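Local coordinates for 3-deoxy-manno-octulosonate cytidylyltransferase (PDB 1H7E), which catalyses the transfer of a cytidylyl group from CTP to 3-deoxy-manno-octulosonate, giving CMP-3-deoxy-manno-octulosonate and diphosphate, the sugar-activating step of lipopolysaccharide biosynthesis, at the interface of chains A and B. Sequence-based numbering; all coordinates share one arbitrary frame. Chains: chain A/B, 3-deoxy-manno-octulosonate cytidylyltransferase.

Contact 1: the interface of chains A and B. Residues chain A 159-163, 166-167; chain B 193-194, 197.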
loop_
_atom_site.group_PDB
_atom_site.type_symbol
_atom_site.label_atom_id
_atom_site.label_comp_id
_atom_site.label_asym_id
_atom_site.label_seq_id
_atom_site.Cartn_x
_atom_site.Cartn_y
_atom_site.Cartn_z
ATOM N N PRO A 159 -9.044 -1.562 2.378
ATOM C CA PRO A 159 -9.296 -1.923 0.980
ATOM C C PRO A 159 -10.636 -1.366 0.473
ATOM O O PRO A 159 -11.562 -1.105 1.262
ATOM C CB PRO A 159 -9.301 -3.451 1.030
ATOM C CG PRO A 159 -9.903 -3.735 2.374
ATOM C CD PRO A 159 -9.165 -2.741 3.257
ATOM N N TYR A 160 -10.706 -1.098 -0.827
ATOM C CA TYR A 160 -11.945 -0.608 -1.420
ATOM C C TYR A 160 -12.997 -1.715 -1.220
ATOM O O TYR A 160 -12.708 -2.895 -1.445
ATOM C CB TYR A 160 -11.735 -0.324 -2.913
ATOM C CG TYR A 160 -13.008 0.117 -3.596
ATOM C CD1 TYR A 160 -13.406 1.450 -3.568
ATOM C CD2 TYR A 160 -13.835 -0.813 -4.232
ATOM C CE1 TYR A 160 -14.611 1.849 -4.162
ATOM C CE2 TYR A 160 -15.031 -0.426 -4.822
ATOM C CZ TYR A 160 -15.412 0.898 -4.781
ATOM O OH TYR A 160 -16.607 1.277 -5.343
ATOM N N PRO A 161 -14.232 -1.355 -0.831
ATOM C CA PRO A 161 -15.230 -2.415 -0.626
ATOM C C PRO A 161 -15.995 -2.888 -1.881
ATOM O O PRO A 161 -17.189 -2.616 -2.014
ATOM C CB PRO A 161 -16.164 -1.781 0.394
ATOM C CG PRO A 161 -16.227 -0.366 -0.072
ATOM C CD PRO A 161 -14.803 -0.031 -0.528
ATOM N N ARG A 162 -15.308 -3.558 -2.801
ATOM C CA ARG A 162 -15.959 -4.075 -4.018
ATOM C C ARG A 162 -16.919 -5.189 -3.545
ATOM O O ARG A 162 -18.092 -5.205 -3.926
ATOM C CB ARG A 162 -14.907 -4.582 -5.006
ATOM C CG ARG A 162 -15.450 -5.385 -6.182
ATOM C CD ARG A 162 -16.314 -4.551 -7.062
ATOM N NE ARG A 162 -15.908 -4.744 -8.442
ATOM C CZ ARG A 162 -15.826 -3.771 -9.342
ATOM N NH1 ARG A 162 -16.136 -2.514 -9.023
ATOM N NH2 ARG A 162 -15.379 -4.054 -10.557
ATOM N N ASN A 163 -16.403 -6.120 -2.742
ATOM C CA ASN A 163 -17.197 -7.184 -2.113
ATOM C C ASN A 163 -17.160 -6.722 -0.661
ATOM O O ASN A 163 -16.275 -7.102 0.118
ATOM C CB ASN A 163 -16.539 -8.540 -2.261
ATOM C CG ASN A 163 -16.459 -8.976 -3.701
ATOM O OD1 ASN A 163 -17.445 -8.907 -4.426
ATOM N ND2 ASN A 163 -15.280 -9.410 -4.135
ATOM N N LYS A 166 -16.573 -8.695 2.738
ATOM C CA LYS A 166 -15.254 -9.292 2.934
ATOM C C LYS A 166 -14.206 -8.297 3.424
ATOM O O LYS A 166 -13.114 -8.689 3.777
ATOM C CB LYS A 166 -14.757 -9.942 1.639
ATOM C CG LYS A 166 -15.614 -11.102 1.121
ATOM C CD LYS A 166 -15.484 -12.326 2.012
ATOM C CE LYS A 166 -16.303 -13.515 1.481
ATOM N NZ LYS A 166 -16.140 -14.750 2.336
ATOM N N ALA A 167 -14.535 -7.014 3.414
ATOM C CA ALA A 167 -13.593 -5.983 3.849
ATOM C C ALA A 167 -13.488 -5.864 5.371
ATOM O O ALA A 167 -14.500 -5.895 6.084
ATOM C CB ALA A 167 -13.983 -4.631 3.248
ATOM N N MET B 193 -7.375 -11.123 2.394
ATOM C CA MET B 193 -8.557 -10.320 2.651
ATOM C C MET B 193 -8.636 -9.148 1.649
ATOM O O MET B 193 -9.708 -8.924 1.076
ATOM C CB MET B 193 -8.591 -9.859 4.121
ATOM C CG MET B 193 -9.780 -8.987 4.484
ATOM S SD MET B 193 -9.476 -7.272 4.056
ATOM C CE MET B 193 -8.224 -6.882 5.254
ATOM N N PRO B 194 -7.521 -8.382 1.428
ATOM C CA PRO B 194 -7.581 -7.265 0.470
ATOM C C PRO B 194 -7.932 -7.737 -0.949
ATOM O O PRO B 194 -8.681 -7.071 -1.649
ATOM C CB PRO B 194 -6.175 -6.666 0.553
ATOM C CG PRO B 194 -5.840 -6.875 2.006
ATOM C CD PRO B 194 -6.266 -8.308 2.203
ATOM N N ALA B 197 -11.731 -8.423 -0.937
ATOM C CA ALA B 197 -12.506 -7.198 -0.805
ATOM C C ALA B 197 -12.491 -6.335 -2.069
ATOM O O ALA B 197 -13.525 -5.826 -2.501
ATOM C CB ALA B 197 -12.003 -6.374 0.388
#
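B:Ala197, near the end of helix 193-198, sits against the loop of chain A that runs from A:Pro159 to A:Ala167, in the two-fold dimer interface of this KdsB-family cytidylyltransferase. Its methyl carbon CB points into the angle between A:Pro159 and A:Ala167, touching CG of the first at 3.9 Å and CA of the second at 3.8 Å. The carbonyl oxygen O of the same residue accepts a hydrogen bond from the backbone N of A:Asn163 at 2.9 Å, nearly straight at the hydrogen (169°), with the donor tilted 17° from the carbonyl plane. The amide of A:Arg162 is also near this oxygen, but its N-H is badly aimed and the bond is weak.

One helical turn earlier, B:Met193 flanks the methyl contact. CG anti to the backbone N (chi1 179°) and the bend at chi2 bring SD to 3.9 Å from CG of A:Pro159, the two side chains crossing at about a right angle. CG of the methionine rests 3.4 Å from the backbone O of A:Lys166. Behind the first shell, the cis peptide bond preceding A:Pro159 shapes the backbone that carries the proline ring.

Contact 2: the interface of chains A and B. Residues chain A 152, 193-194, 197-198; chain B 143, 159, 166-168.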
loop_
_atom_site.group_PDB
_atom_site.type_symbol
_atom_site.label_atom_id
_atom_site.label_comp_id
_atom_site.label_asym_id
_atom_site.label_seq_id
_atom_site.Cartn_x
_atom_site.Cartn_y
_atom_site.Cartn_z
ATOM N N TYR A 152 0.390 0.076 2.660
ATOM C CA TYR A 152 0.119 1.497 2.411
ATOM C C TYR A 152 -0.755 2.046 3.541
ATOM O O TYR A 152 -1.430 1.278 4.241
ATOM C CB TYR A 152 -0.590 1.663 1.033
ATOM C CG TYR A 152 -0.774 3.097 0.539
ATOM C CD1 TYR A 152 0.326 3.922 0.311
ATOM C CD2 TYR A 152 -2.046 3.632 0.326
ATOM C CE1 TYR A 152 0.168 5.236 -0.105
ATOM C CE2 TYR A 152 -2.210 4.960 -0.102
ATOM C CZ TYR A 152 -1.092 5.748 -0.308
ATOM O OH TYR A 152 -1.220 7.053 -0.696
ATOM N N MET A 193 5.627 12.194 -3.219
ATOM C CA MET A 193 4.364 12.680 -3.737
ATOM C C MET A 193 3.178 12.147 -2.881
ATOM O O MET A 193 2.308 12.911 -2.492
ATOM C CB MET A 193 4.245 12.324 -5.233
ATOM C CG MET A 193 2.924 12.744 -5.903
ATOM S SD MET A 193 1.570 11.606 -5.552
ATOM C CE MET A 193 2.127 10.271 -6.503
ATOM N N PRO A 194 3.136 10.835 -2.561
ATOM C CA PRO A 194 1.996 10.385 -1.741
ATOM C C PRO A 194 1.952 11.074 -0.363
ATOM O O PRO A 194 0.881 11.419 0.145
ATOM C CB PRO A 194 2.201 8.863 -1.665
ATOM C CG PRO A 194 2.822 8.557 -2.986
ATOM C CD PRO A 194 3.872 9.685 -3.107
ATOM N N ALA A 197 0.503 14.643 -1.031
ATOM C CA ALA A 197 -0.901 14.553 -1.420
ATOM C C ALA A 197 -1.800 14.198 -0.224
ATOM O O ALA A 197 -2.801 14.858 0.030
ATOM C CB ALA A 197 -1.039 13.499 -2.573
ATOM N N GLU A 198 -1.416 13.179 0.544
ATOM C CA GLU A 198 -2.211 12.712 1.691
ATOM C C GLU A 198 -1.973 13.480 2.981
ATOM O O GLU A 198 -2.806 13.450 3.896
ATOM C CB GLU A 198 -1.888 11.239 1.974
ATOM C CG GLU A 198 -2.172 10.254 0.828
ATOM C CD GLU A 198 -3.258 9.259 1.177
ATOM O OE1 GLU A 198 -3.936 9.449 2.207
ATOM O OE2 GLU A 198 -3.440 8.297 0.417
ATOM N N VAL B 143 0.174 2.936 -6.459
ATOM C CA VAL B 143 1.056 3.949 -5.859
ATOM C C VAL B 143 2.393 3.224 -5.755
ATOM O O VAL B 143 2.439 2.062 -5.350
ATOM C CB VAL B 143 0.569 4.433 -4.457
ATOM C CG1 VAL B 143 1.616 5.355 -3.853
ATOM C CG2 VAL B 143 -0.732 5.220 -4.599
ATOM N N PRO B 159 -3.151 8.223 -4.401
ATOM C CA PRO B 159 -3.265 8.784 -3.050
ATOM C C PRO B 159 -4.485 9.670 -2.862
ATOM O O PRO B 159 -4.953 10.301 -3.817
ATOM C CB PRO B 159 -1.984 9.602 -2.913
ATOM C CG PRO B 159 -1.746 10.068 -4.319
ATOM C CD PRO B 159 -2.048 8.850 -5.148
ATOM N N LYS B 166 -1.095 18.300 -5.372
ATOM C CA LYS B 166 0.089 17.458 -5.172
ATOM C C LYS B 166 -0.116 16.010 -5.640
ATOM O O LYS B 166 0.846 15.316 -5.951
ATOM C CB LYS B 166 0.509 17.455 -3.696
ATOM C CG LYS B 166 0.968 18.802 -3.151
ATOM C CD LYS B 166 2.206 19.264 -3.894
ATOM C CE LYS B 166 2.936 20.340 -3.114
ATOM N NZ LYS B 166 2.019 21.461 -2.727
ATOM N N ALA B 167 -1.370 15.573 -5.719
ATOM C CA ALA B 167 -1.684 14.203 -6.139
ATOM C C ALA B 167 -1.466 13.937 -7.642
ATOM O O ALA B 167 -1.844 14.729 -8.497
ATOM C CB ALA B 167 -3.122 13.855 -5.741
ATOM N N ARG B 168 -0.796 12.837 -7.943
ATOM C CA ARG B 168 -0.538 12.419 -9.312
ATOM C C ARG B 168 -1.075 10.961 -9.322
ATOM O O ARG B 168 -0.779 10.199 -8.405
ATOM C CB ARG B 168 0.969 12.472 -9.600
ATOM C CG ARG B 168 1.320 12.652 -11.067
ATOM C CD ARG B 168 2.739 12.151 -11.424
ATOM N NE ARG B 168 2.848 11.814 -12.852
ATOM C CZ ARG B 168 3.424 10.712 -13.350
ATOM N NH1 ARG B 168 3.975 9.800 -12.553
ATOM N NH2 ARG B 168 3.413 10.507 -14.660
#
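A:Pro194 and B:Val143 make a tight apolar contact, lying antiparallel, side by side, with CG of the proline ring 3.5 Å from the valine methyl CG1. CG1 is the branch anti to the backbone N (chi1 174°), and it stands above the plane of the A:Tyr152 ring, beside the rim at CE1 (4.0 Å). B:Pro159 has several apolar neighbours: its CG is 3.9 Å from both SD of A:Met193 and CB of A:Ala197, while its CB meets CG of A:Glu198 at 3.8 Å. The A:Ala197 methyl also touches CA of B:Ala167, 3.7 Å away.

Polar and sulphur contacts line the same surface. The phenol OH of A:Tyr152 comes within 3.5 Å of CB of B:Pro159 and donates a hydrogen bond within its own chain to the carboxylate OE2 of A:Glu198, on the anti side and 34° out of the carboxylate plane. A:Met193, its CG anti to the backbone N (chi1 178°), lies over the 166-168 backbone: CG is 3.3 Å from O of B:Lys166, SD accepts a weak hydrogen bond from N of B:Arg168, whose side chain is poorly ordered, and CE lies 3.5 Å from O of B:Arg168. Together these contacts seat helix 193-198 of chain A against chain B, helping to hold the homodimer together.

Contact 3: the interface of chains A and B. Residues chain A 137, 154-156, 197-198; chain B 157, 159-160, 162.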
loop_
_atom_site.group_PDB
_atom_site.type_symbol
_atom_site.label_atom_id
_atom_site.label_comp_id
_atom_site.label_asym_id
_atom_site.label_seq_id
_atom_site.Cartn_x
_atom_site.Cartn_y
_atom_site.Cartn_z
ATOM N N PRO A 137 -12.014 10.801 6.418
ATOM C CA PRO A 137 -10.646 11.086 5.972
ATOM C C PRO A 137 -9.718 11.494 7.102
ATOM O O PRO A 137 -8.503 11.483 6.933
ATOM C CB PRO A 137 -10.839 12.179 4.919
ATOM C CG PRO A 137 -12.121 12.854 5.352
ATOM C CD PRO A 137 -12.985 11.694 5.759
ATOM N N SER A 154 -3.553 5.329 4.173
ATOM C CA SER A 154 -4.314 6.296 3.400
ATOM C C SER A 154 -5.510 6.854 4.134
ATOM O O SER A 154 -6.014 6.232 5.059
ATOM C CB SER A 154 -4.815 5.644 2.102
ATOM O OG SER A 154 -5.374 6.619 1.223
ATOM N N ARG A 155 -5.951 8.041 3.711
ATOM C CA ARG A 155 -7.154 8.670 4.250
ATOM C C ARG A 155 -8.333 8.080 3.463
ATOM O O ARG A 155 -9.468 8.190 3.896
ATOM C CB ARG A 155 -7.110 10.190 4.086
ATOM C CG ARG A 155 -6.076 10.849 5.024
ATOM C CD ARG A 155 -6.031 12.360 4.865
ATOM N NE ARG A 155 -4.907 12.907 5.620
ATOM C CZ ARG A 155 -4.861 13.001 6.948
ATOM N NH1 ARG A 155 -5.885 12.604 7.697
ATOM N NH2 ARG A 155 -3.748 13.407 7.535
ATOM N N SER A 156 -8.050 7.464 2.311
ATOM C CA SER A 156 -9.108 6.806 1.515
ATOM C C SER A 156 -9.433 5.463 2.148
ATOM O O SER A 156 -8.565 4.810 2.736
ATOM C CB SER A 156 -8.668 6.479 0.087
ATOM O OG SER A 156 -8.548 7.615 -0.729
ATOM N N ALA A 197 0.503 14.643 -1.031
ATOM C CA ALA A 197 -0.901 14.553 -1.420
ATOM C C ALA A 197 -1.800 14.198 -0.224
ATOM O O ALA A 197 -2.801 14.858 0.030
ATOM C CB ALA A 197 -1.039 13.499 -2.573
ATOM N N GLU A 198 -1.416 13.179 0.544
ATOM C CA GLU A 198 -2.211 12.712 1.691
ATOM C C GLU A 198 -1.973 13.480 2.981
ATOM O O GLU A 198 -2.806 13.450 3.896
ATOM C CB GLU A 198 -1.888 11.239 1.974
ATOM C CG GLU A 198 -2.172 10.254 0.828
ATOM C CD GLU A 198 -3.258 9.259 1.177
ATOM O OE1 GLU A 198 -3.936 9.449 2.207
ATOM O OE2 GLU A 198 -3.440 8.297 0.417
ATOM N N PRO B 157 -9.468 5.867 -4.813
ATOM C CA PRO B 157 -8.532 6.840 -5.368
ATOM C C PRO B 157 -7.352 7.007 -4.393
ATOM O O PRO B 157 -7.529 7.495 -3.275
ATOM C CB PRO B 157 -9.354 8.136 -5.412
ATOM C CG PRO B 157 -10.786 7.683 -5.333
ATOM C CD PRO B 157 -10.724 6.514 -4.404
ATOM N N PRO B 159 -3.151 8.223 -4.401
ATOM C CA PRO B 159 -3.265 8.784 -3.050
ATOM C C PRO B 159 -4.485 9.670 -2.862
ATOM O O PRO B 159 -4.953 10.301 -3.817
ATOM C CB PRO B 159 -1.984 9.602 -2.913
ATOM C CG PRO B 159 -1.746 10.068 -4.319
ATOM C CD PRO B 159 -2.048 8.850 -5.148
ATOM N N TYR B 160 -4.996 9.695 -1.627
ATOM C CA TYR B 160 -6.127 10.533 -1.264
ATOM C C TYR B 160 -5.687 11.978 -1.515
ATOM O O TYR B 160 -4.610 12.387 -1.068
ATOM C CB TYR B 160 -6.479 10.346 0.207
ATOM C CG TYR B 160 -7.642 11.202 0.643
ATOM C CD1 TYR B 160 -8.952 10.759 0.484
ATOM C CD2 TYR B 160 -7.433 12.458 1.182
ATOM C CE1 TYR B 160 -10.030 11.549 0.852
ATOM C CE2 TYR B 160 -8.496 13.262 1.558
ATOM C CZ TYR B 160 -9.797 12.801 1.390
ATOM O OH TYR B 160 -10.861 13.591 1.779
ATOM N N ARG B 162 -5.735 15.082 -0.287
ATOM C CA ARG B 162 -5.864 16.035 0.814
ATOM C C ARG B 162 -5.330 17.377 0.259
ATOM O O ARG B 162 -5.925 18.439 0.487
ATOM C CB ARG B 162 -5.045 15.561 2.019
ATOM C CG ARG B 162 -4.974 16.545 3.183
ATOM C CD ARG B 162 -6.321 16.755 3.808
ATOM N NE ARG B 162 -6.317 16.428 5.228
ATOM C CZ ARG B 162 -7.337 15.837 5.849
ATOM N NH1 ARG B 162 -8.433 15.512 5.167
ATOM N NH2 ARG B 162 -7.269 15.585 7.152
#
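B:Tyr160 reaches across into chain A and forms the apolar centre of this part of the dimer interface. CB of A:Arg155 lies over one face of the ring, 3.9 Å from its centroid, in a CH-pi contact. On the same face, toward the hydroxyl end, CB of A:Pro137 lies 3.7 Å from the phenol carbon CZ, and the hydroxyl oxygen of A:Ser156 lies in the ring plane at the CD1 edge.

Beyond the ring, the guanidinium groups of A:Arg155 and the poorly ordered B:Arg162 stack with planes 13° apart, offset toward the rim. Hydrogen bonds within its own chain hold the A:Arg155 group in place and may help it tolerate the stacked neighbour of like charge: NH1 donates to the backbone O of A:Pro137 and NE to the backbone O of A:Glu198, both acceptors close to the guanidinium plane.

The A:Glu198 carboxylate joins the two chains at the polar rim. Its OE1 takes the backbone N of A:Arg155 and its OE2 the hydroxyl of A:Ser154, each through a syn lone pair. These bonds fix the rotation of the group while the backbone N of B:Tyr160 donates to OE2 at 2.9 Å, coming from above the carboxylate plane, 78° out of it. Next to the ring edge, OG of A:Ser156 donates to the backbone O of B:Pro157 at 2.7 Å, tilted 22° from that carbonyl plane.

Contact 2 and contact 3 are neighbours, their C-alpha centres about 7 Å apart, and they share A:Ala197, A:Glu198 and B:Pro159, so one continuous surface carries both. Contact 1 stands about 21 Å from contact 2 and 17 Å from contact 3, measured between C-alpha centres. It uses the same elements with the chains exchanged: helix 193-198 now comes from chain B and the loop around residue 159 from chain A. The two-fold axis thus makes each subunit both giver and receiver of the helix, so the same pairing recurs on both sides of the axis.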